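Local coordinates for CofB (Escherichia coli, PDB 5AX6), which is a homotrimeric minor pilin of the type IVb pilus CFA/III in human enterotoxigenic strains and probably takes part in assembling that pilus, at residues R6-I9 with V10-L14; T66-N70 with A71-I75; T412-S415 with N416-Q420. All coordinates share one frame; numbering follows the deposited sequence.

Contact 1: residues R6-I9 with V10-L14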
loop_
_atom_site.group_PDB
_atom_site.type_symbol
_atom_site.label_atom_id
_atom_site.label_comp_id
_atom_site.label_asym_id
_atom_site.label_seq_id
_atom_site.Cartn_x
_atom_site.Cartn_y
_atom_site.Cartn_z
ATOM N N ARG A 6 35.303 -6.660 23.847
ATOM C CA ARG A 6 35.021 -5.911 25.065
ATOM C C ARG A 6 34.771 -4.434 24.756
ATOM O O ARG A 6 33.789 -3.843 25.218
ATOM C CB ARG A 6 36.175 -6.048 26.059
ATOM C CG ARG A 6 36.162 -5.003 27.172
ATOM C CD ARG A 6 37.475 -4.988 27.954
ATOM N NE ARG A 6 38.625 -4.629 27.122
ATOM C CZ ARG A 6 39.109 -3.396 26.996
ATOM N NH1 ARG A 6 38.542 -2.387 27.647
ATOM N NH2 ARG A 6 40.161 -3.170 26.217
ATOM N N ARG A 7 35.669 -3.840 23.975
ATOM C CA ARG A 7 35.544 -2.437 23.612
ATOM C C ARG A 7 34.282 -2.183 22.795
ATOM O O ARG A 7 33.677 -1.117 22.904
ATOM C CB ARG A 7 36.778 -1.962 22.839
ATOM C CG ARG A 7 37.999 -1.715 23.714
ATOM C CD ARG A 7 39.060 -0.904 22.973
ATOM N NE ARG A 7 39.462 -1.549 21.727
ATOM C CZ ARG A 7 40.489 -2.385 21.616
ATOM N NH1 ARG A 7 41.232 -2.673 22.678
ATOM N NH2 ARG A 7 40.774 -2.927 20.440
ATOM N N GLN A 8 33.877 -3.156 21.987
ATOM C CA GLN A 8 32.675 -2.971 21.190
ATOM C C GLN A 8 31.437 -2.919 22.075
ATOM O O GLN A 8 30.489 -2.186 21.792
ATOM C CB GLN A 8 32.515 -4.074 20.149
ATOM C CG GLN A 8 31.461 -3.739 19.105
ATOM C CD GLN A 8 31.808 -2.472 18.323
ATOM O OE1 GLN A 8 32.839 -2.408 17.648
ATOM N NE2 GLN A 8 30.954 -1.456 18.421
ATOM N N ILE A 9 31.442 -3.696 23.151
ATOM C CA ILE A 9 30.281 -3.734 24.024
ATOM C C ILE A 9 30.152 -2.421 24.791
ATOM O O ILE A 9 29.054 -1.887 24.926
ATOM C CB ILE A 9 30.350 -4.923 25.003
ATOM C CG1 ILE A 9 30.086 -6.226 24.244
ATOM C CG2 ILE A 9 29.335 -4.754 26.127
ATOM C CD1 ILE A 9 30.348 -7.477 25.060
ATOM N N VAL A 10 31.275 -1.909 25.289
ATOM C CA VAL A 10 31.306 -0.589 25.915
ATOM C C VAL A 10 30.831 0.481 24.929
ATOM O O VAL A 10 29.982 1.318 25.260
ATOM C CB VAL A 10 32.720 -0.237 26.405
ATOM C CG1 VAL A 10 32.791 1.220 26.852
ATOM C CG2 VAL A 10 33.140 -1.178 27.533
ATOM N N SER A 11 31.374 0.441 23.714
ATOM C CA SER A 11 31.027 1.425 22.691
ATOM C C SER A 11 29.548 1.374 22.319
ATOM O O SER A 11 28.923 2.414 22.116
ATOM C CB SER A 11 31.894 1.227 21.442
ATOM O OG SER A 11 33.252 1.502 21.745
ATOM N N ASN A 12 28.981 0.175 22.218
ATOM C CA ASN A 12 27.556 0.066 21.937
ATOM C C ASN A 12 26.707 0.718 23.025
ATOM O O ASN A 12 25.692 1.357 22.731
ATOM C CB ASN A 12 27.126 -1.396 21.771
ATOM C CG ASN A 12 27.611 -2.009 20.474
ATOM O OD1 ASN A 12 27.986 -1.303 19.535
ATOM N ND2 ASN A 12 27.597 -3.336 20.412
ATOM N N ALA A 13 27.109 0.546 24.276
ATOM C CA ALA A 13 26.361 1.123 25.388
ATOM C C ALA A 13 26.524 2.651 25.419
ATOM O O ALA A 13 25.563 3.388 25.658
ATOM C CB ALA A 13 26.812 0.514 26.701
ATOM N N LEU A 14 27.746 3.114 25.188
ATOM C CA LEU A 14 28.011 4.548 25.105
ATOM C C LEU A 14 27.172 5.208 24.004
ATOM O O LEU A 14 26.542 6.247 24.227
ATOM C CB LEU A 14 29.500 4.798 24.864
ATOM C CG LEU A 14 30.390 4.594 26.091
ATOM C CD1 LEU A 14 31.869 4.558 25.695
ATOM C CD2 LEU A 14 30.136 5.687 27.146
#
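Four successive i-to-i+4 backbone bonds join R6, R7, Q8 and I9 to V10, S11, N12 and A13 as regular alpha helix; the first, V10 N to R6 O, spans 3.2 Å and is nearly straight at 172°. Q8 and N12, one turn apart, also meet through their side chains. The Q8 chain leaves with CG anti to the backbone N and then bends at chi2 (61°), which swings the amide forward along the helix surface and brings NE2 to within 3.2 Å of N12 OD1. That oxygen lies near the Q8 amide plane, whereas NE2 stands above the N12 carbonyl plane, the two amides being turned 42° apart. NE2 also donates to the backbone O of S165, so a two-hydrogen amide suits the place. This is the N-terminal helix of the pilin fold, with helix 161-171 along one flank. S11 is buried against that flank: its small OG stands 2.9 Å from R7 O, which already receives the S11 N, and is hydrogen-bonded to the OG of S165. The branched V10 sets CG2 3.6 Å from R6 O, covering the carbonyl with carbon, and also packs on I115 and S119.

Contact 2: residues T66-N70 with A71-I75; sequences TMSTN and ASEFI
N70 meets the residues that follow it through both its backbone and its side-chain oxygen. The close-packed part lies between S68, E73 and F74. E73 is extended beyond CG and lays its carboxylate against the N70 amide, the planes stacked 20° apart, while OE1 takes a very short bond from S68 OG (2.5 Å). A serine suits this place because its hydroxyl both donates there and accepts from N70 N at 3.1 Å. N70 O gathers E73 N and F74 N, the latter at 3.1 Å. F74 has chi1 of 65°, CG lying between the backbone N and carbonyl carbon, which turns the buried ring back under the bend: T69 C lies at its edge, 3.7 Å from CE2, and A71 CA rides over the rim of one face. R125 makes a cation-pi contact with the same ring and also donates to S68 O. The outer side is exposed and held by polar contacts. There S72 offers N70 OD1 both its N, at 2.9 Å, and its OG, at 2.8 Å, from the same face of the amide. The whole is a surface loop leading into strand 75-76, built from an ST turn at S68 running straight into an Asx turn at N70.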
loop_
_atom_site.group_PDB
_atom_site.type_symbol
_atom_site.label_atom_id
_atom_site.label_comp_id
_atom_site.label_asym_id
_atom_site.label_seq_id
_atom_site.Cartn_x
_atom_site.Cartn_y
_atom_site.Cartn_z
ATOM N N THR A 66 36.958 27.950 23.580
ATOM C CA THR A 66 37.103 27.463 24.948
ATOM C C THR A 66 35.849 26.767 25.463
ATOM O O THR A 66 34.753 27.318 25.374
ATOM C CB THR A 66 37.402 28.604 25.914
ATOM O OG1 THR A 66 38.338 29.505 25.312
ATOM C CG2 THR A 66 37.955 28.044 27.229
ATOM N N MET A 67 36.033 25.582 26.034
ATOM C CA MET A 67 34.945 24.841 26.664
ATOM C C MET A 67 34.574 25.491 27.986
ATOM O O MET A 67 35.439 26.047 28.673
ATOM C CB MET A 67 35.354 23.384 26.892
ATOM C CG MET A 67 35.535 22.572 25.614
ATOM S SD MET A 67 36.180 20.914 25.966
ATOM C CE MET A 67 34.883 20.289 27.022
ATOM N N SER A 68 33.302 25.416 28.351
ATOM C CA SER A 68 32.834 25.999 29.608
ATOM C C SER A 68 33.551 25.418 30.832
ATOM O O SER A 68 33.943 24.256 30.834
ATOM C CB SER A 68 31.331 25.786 29.754
ATOM O OG SER A 68 30.865 26.324 30.975
ATOM N N THR A 69 33.710 26.233 31.872
ATOM C CA THR A 69 34.274 25.773 33.142
ATOM C C THR A 69 33.248 25.893 34.252
ATOM O O THR A 69 33.567 25.732 35.426
ATOM C CB THR A 69 35.508 26.593 33.548
ATOM O OG1 THR A 69 35.124 27.969 33.685
ATOM C CG2 THR A 69 36.613 26.468 32.504
ATOM N N ASN A 70 32.015 26.198 33.865
ATOM C CA ASN A 70 30.962 26.592 34.803
ATOM C C ASN A 70 29.925 25.469 34.935
ATOM O O ASN A 70 29.323 25.072 33.943
ATOM C CB ASN A 70 30.339 27.909 34.306
ATOM C CG ASN A 70 29.340 28.511 35.273
ATOM O OD1 ASN A 70 28.622 27.801 35.970
ATOM N ND2 ASN A 70 29.282 29.839 35.303
ATOM N N ALA A 71 29.723 24.945 36.146
ATOM C CA ALA A 71 28.885 23.752 36.325
ATOM C C ALA A 71 27.398 24.036 36.129
ATOM O O ALA A 71 26.576 23.113 36.086
ATOM C CB ALA A 71 29.120 23.141 37.704
ATOM N N SER A 72 27.056 25.314 36.020
ATOM C CA SER A 72 25.693 25.710 35.693
ATOM C C SER A 72 25.532 25.844 34.179
ATOM O O SER A 72 24.452 26.159 33.690
ATOM C CB SER A 72 25.334 27.030 36.375
ATOM O OG SER A 72 25.885 28.119 35.657
ATOM N N GLU A 73 26.617 25.618 33.447
ATOM C CA GLU A 73 26.578 25.668 31.984
ATOM C C GLU A 73 26.700 24.267 31.403
ATOM O O GLU A 73 25.826 23.819 30.670
ATOM C CB GLU A 73 27.687 26.583 31.440
ATOM C CG GLU A 73 27.484 28.030 31.871
ATOM C CD GLU A 73 28.608 28.951 31.440
ATOM O OE1 GLU A 73 29.639 28.455 30.924
ATOM O OE2 GLU A 73 28.457 30.176 31.644
ATOM N N PHE A 74 27.775 23.561 31.739
ATOM C CA PHE A 74 27.841 22.165 31.333
ATOM C C PHE A 74 26.989 21.326 32.275
ATOM O O PHE A 74 26.506 21.808 33.306
ATOM C CB PHE A 74 29.286 21.651 31.272
ATOM C CG PHE A 74 29.995 21.602 32.595
ATOM C CD1 PHE A 74 29.785 20.552 33.480
ATOM C CD2 PHE A 74 30.922 22.581 32.935
ATOM C CE1 PHE A 74 30.472 20.493 34.696
ATOM C CE2 PHE A 74 31.616 22.528 34.144
ATOM C CZ PHE A 74 31.391 21.485 35.025
ATOM N N ILE A 75 26.798 20.069 31.912
ATOM C CA ILE A 75 26.008 19.153 32.722
ATOM C C ILE A 75 26.902 18.018 33.207
ATOM O O ILE A 75 27.436 17.249 32.408
ATOM C CB ILE A 75 24.819 18.601 31.917
ATOM C CG1 ILE A 75 23.853 19.745 31.596
ATOM C CG2 ILE A 75 24.088 17.492 32.690
ATOM C CD1 ILE A 75 22.692 19.311 30.686
#

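Contact 3: residues T412-S415 with N416-Q420; sequences TKDS and NGKYQ
D414 and G417 are the ends of a type I beta turn, in which G417 N donates to D414 O (2.7 Å) and D414 N to K418 O (2.9 Å), the pattern of a tight hairpin turn with a G1 beta bulge. Glycine fits the fourth position because its phi is positive. The D414 side chain ties the turn together. With chi1 at 69° its carboxyl group sits between the backbone N and carbonyl carbon and leans across the loop, so that OD1 receives K418 N at 2.6 Å from above the carboxylate plane. The other oxygen, OD2, serves Q420: that chain bends at chi2 (-52°) and carries NE2 to 3.1 Å, the amide turned 40° from the carboxylate. With an alanine at this position, K418 N and the Q420 amide would probably lose their carboxylate acceptor, and the glutamine would be freer to turn. Across the stem, the K413 side chain crosses that of Y419 at a slant, CG 3.3 Å from the Y419 OH. K413 CA stands over one ring face, toward the rim. A large aromatic suits this buried place, for Y472 and helix 359-362 also pack on it. On the other side of the stem from the ring, a water bridges the two segments, accepting from Q420 N at 3.0 Å and lying 2.9 Å from T412 O.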
loop_
_atom_site.group_PDB
_atom_site.type_symbol
_atom_site.label_atom_id
_atom_site.label_comp_id
_atom_site.label_asym_id
_atom_site.label_seq_id
_atom_site.Cartn_x
_atom_site.Cartn_y
_atom_site.Cartn_z
ATOM N N THR A 412 -34.140 -43.001 -30.649
ATOM C CA THR A 412 -34.095 -44.030 -31.688
ATOM C C THR A 412 -34.611 -43.435 -32.995
ATOM O O THR A 412 -35.162 -42.340 -32.994
ATOM C CB THR A 412 -34.928 -45.262 -31.306
ATOM O OG1 THR A 412 -36.283 -44.863 -31.054
ATOM C CG2 THR A 412 -34.349 -45.929 -30.057
ATOM N N LYS A 413 -34.422 -44.143 -34.106
ATOM C CA LYS A 413 -34.864 -43.641 -35.407
ATOM C C LYS A 413 -36.377 -43.438 -35.442
ATOM O O LYS A 413 -37.130 -44.253 -34.907
ATOM C CB LYS A 413 -34.453 -44.601 -36.524
ATOM C CG LYS A 413 -32.960 -44.699 -36.760
ATOM C CD LYS A 413 -32.652 -45.803 -37.767
ATOM C CE LYS A 413 -31.187 -45.788 -38.189
ATOM N NZ LYS A 413 -31.029 -46.156 -39.632
ATOM N N ASP A 414 -36.822 -42.349 -36.060
ATOM C CA ASP A 414 -38.253 -42.147 -36.247
ATOM C C ASP A 414 -38.681 -42.750 -37.584
ATOM O O ASP A 414 -37.882 -43.412 -38.252
ATOM C CB ASP A 414 -38.620 -40.663 -36.168
ATOM C CG ASP A 414 -38.101 -39.849 -37.353
ATOM O OD1 ASP A 414 -37.344 -40.379 -38.196
ATOM O OD2 ASP A 414 -38.447 -38.651 -37.427
ATOM N N SER A 415 -39.931 -42.512 -37.970
ATOM C CA SER A 415 -40.478 -43.049 -39.217
ATOM C C SER A 415 -39.582 -42.741 -40.411
ATOM O O SER A 415 -39.408 -43.573 -41.299
ATOM C CB SER A 415 -41.880 -42.486 -39.464
ATOM O OG SER A 415 -42.713 -42.686 -38.336
ATOM N N ASN A 416 -39.006 -41.543 -40.421
ATOM C CA ASN A 416 -38.145 -41.113 -41.516
ATOM C C ASN A 416 -36.686 -41.488 -41.292
ATOM O O ASN A 416 -35.806 -41.034 -42.023
ATOM C CB ASN A 416 -38.262 -39.601 -41.722
ATOM C CG ASN A 416 -39.683 -39.163 -42.021
ATOM O OD1 ASN A 416 -40.415 -39.842 -42.741
ATOM N ND2 ASN A 416 -40.083 -38.024 -41.464
ATOM N N GLY A 417 -36.436 -42.318 -40.282
ATOM C CA GLY A 417 -35.090 -42.784 -39.991
ATOM C C GLY A 417 -34.185 -41.693 -39.450
ATOM O O GLY A 417 -32.965 -41.745 -39.612
ATOM N N LYS A 418 -34.789 -40.703 -38.801
ATOM C CA LYS A 418 -34.044 -39.577 -38.252
ATOM C C LYS A 418 -34.067 -39.572 -36.725
ATOM O O LYS A 418 -34.962 -40.143 -36.111
ATOM C CB LYS A 418 -34.615 -38.264 -38.783
ATOM C CG LYS A 418 -34.513 -38.118 -40.295
ATOM C CD LYS A 418 -35.091 -36.790 -40.759
ATOM C CE LYS A 418 -34.708 -36.484 -42.201
ATOM N NZ LYS A 418 -35.198 -35.138 -42.624
ATOM N N TYR A 419 -33.078 -38.919 -36.122
ATOM C CA TYR A 419 -33.036 -38.763 -34.671
ATOM C C TYR A 419 -33.433 -37.329 -34.331
ATOM O O TYR A 419 -32.760 -36.378 -34.732
ATOM C CB TYR A 419 -31.645 -39.110 -34.123
ATOM C CG TYR A 419 -31.251 -40.559 -34.358
ATOM C CD1 TYR A 419 -31.509 -41.538 -33.402
ATOM C CD2 TYR A 419 -30.640 -40.948 -35.543
ATOM C CE1 TYR A 419 -31.160 -42.857 -33.618
ATOM C CE2 TYR A 419 -30.295 -42.265 -35.771
ATOM C CZ TYR A 419 -30.557 -43.215 -34.806
ATOM O OH TYR A 419 -30.212 -44.530 -35.030
ATOM N N GLN A 420 -34.541 -37.176 -33.612
ATOM C CA GLN A 420 -35.107 -35.850 -33.372
ATOM C C GLN A 420 -34.587 -35.189 -32.086
ATOM O O GLN A 420 -34.528 -33.967 -32.002
ATOM C CB GLN A 420 -36.637 -35.923 -33.334
ATOM C CG GLN A 420 -37.280 -36.334 -34.662
ATOM C CD GLN A 420 -36.802 -35.493 -35.841
ATOM O OE1 GLN A 420 -36.470 -34.313 -35.696
ATOM N NE2 GLN A 420 -36.760 -36.106 -37.020
HETATM O O HOH W 1 -36.123 -39.554 -32.865
#

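In the fold
The three contacts follow one another in series along the chain; none encloses or crosses another. Contact 1 closes no loop, being one stretch of the helix 4-25 that opens the modelled chain. Contact 2 tightens the loop between strands 37-42 and 75-76. Both lie in the pilin region, their centres about 27 Å apart, and both adjoin strand 121-130: L14 packs on L121 and I123, while I75 pairs with I126. The chain then runs through the beta-repeat region to the C-terminal domain. There contact 3 turns the loop between strands 398-409 and 438-448, on the opposite side of the chain's centre, its own centre about 116 Å from that of contact 2.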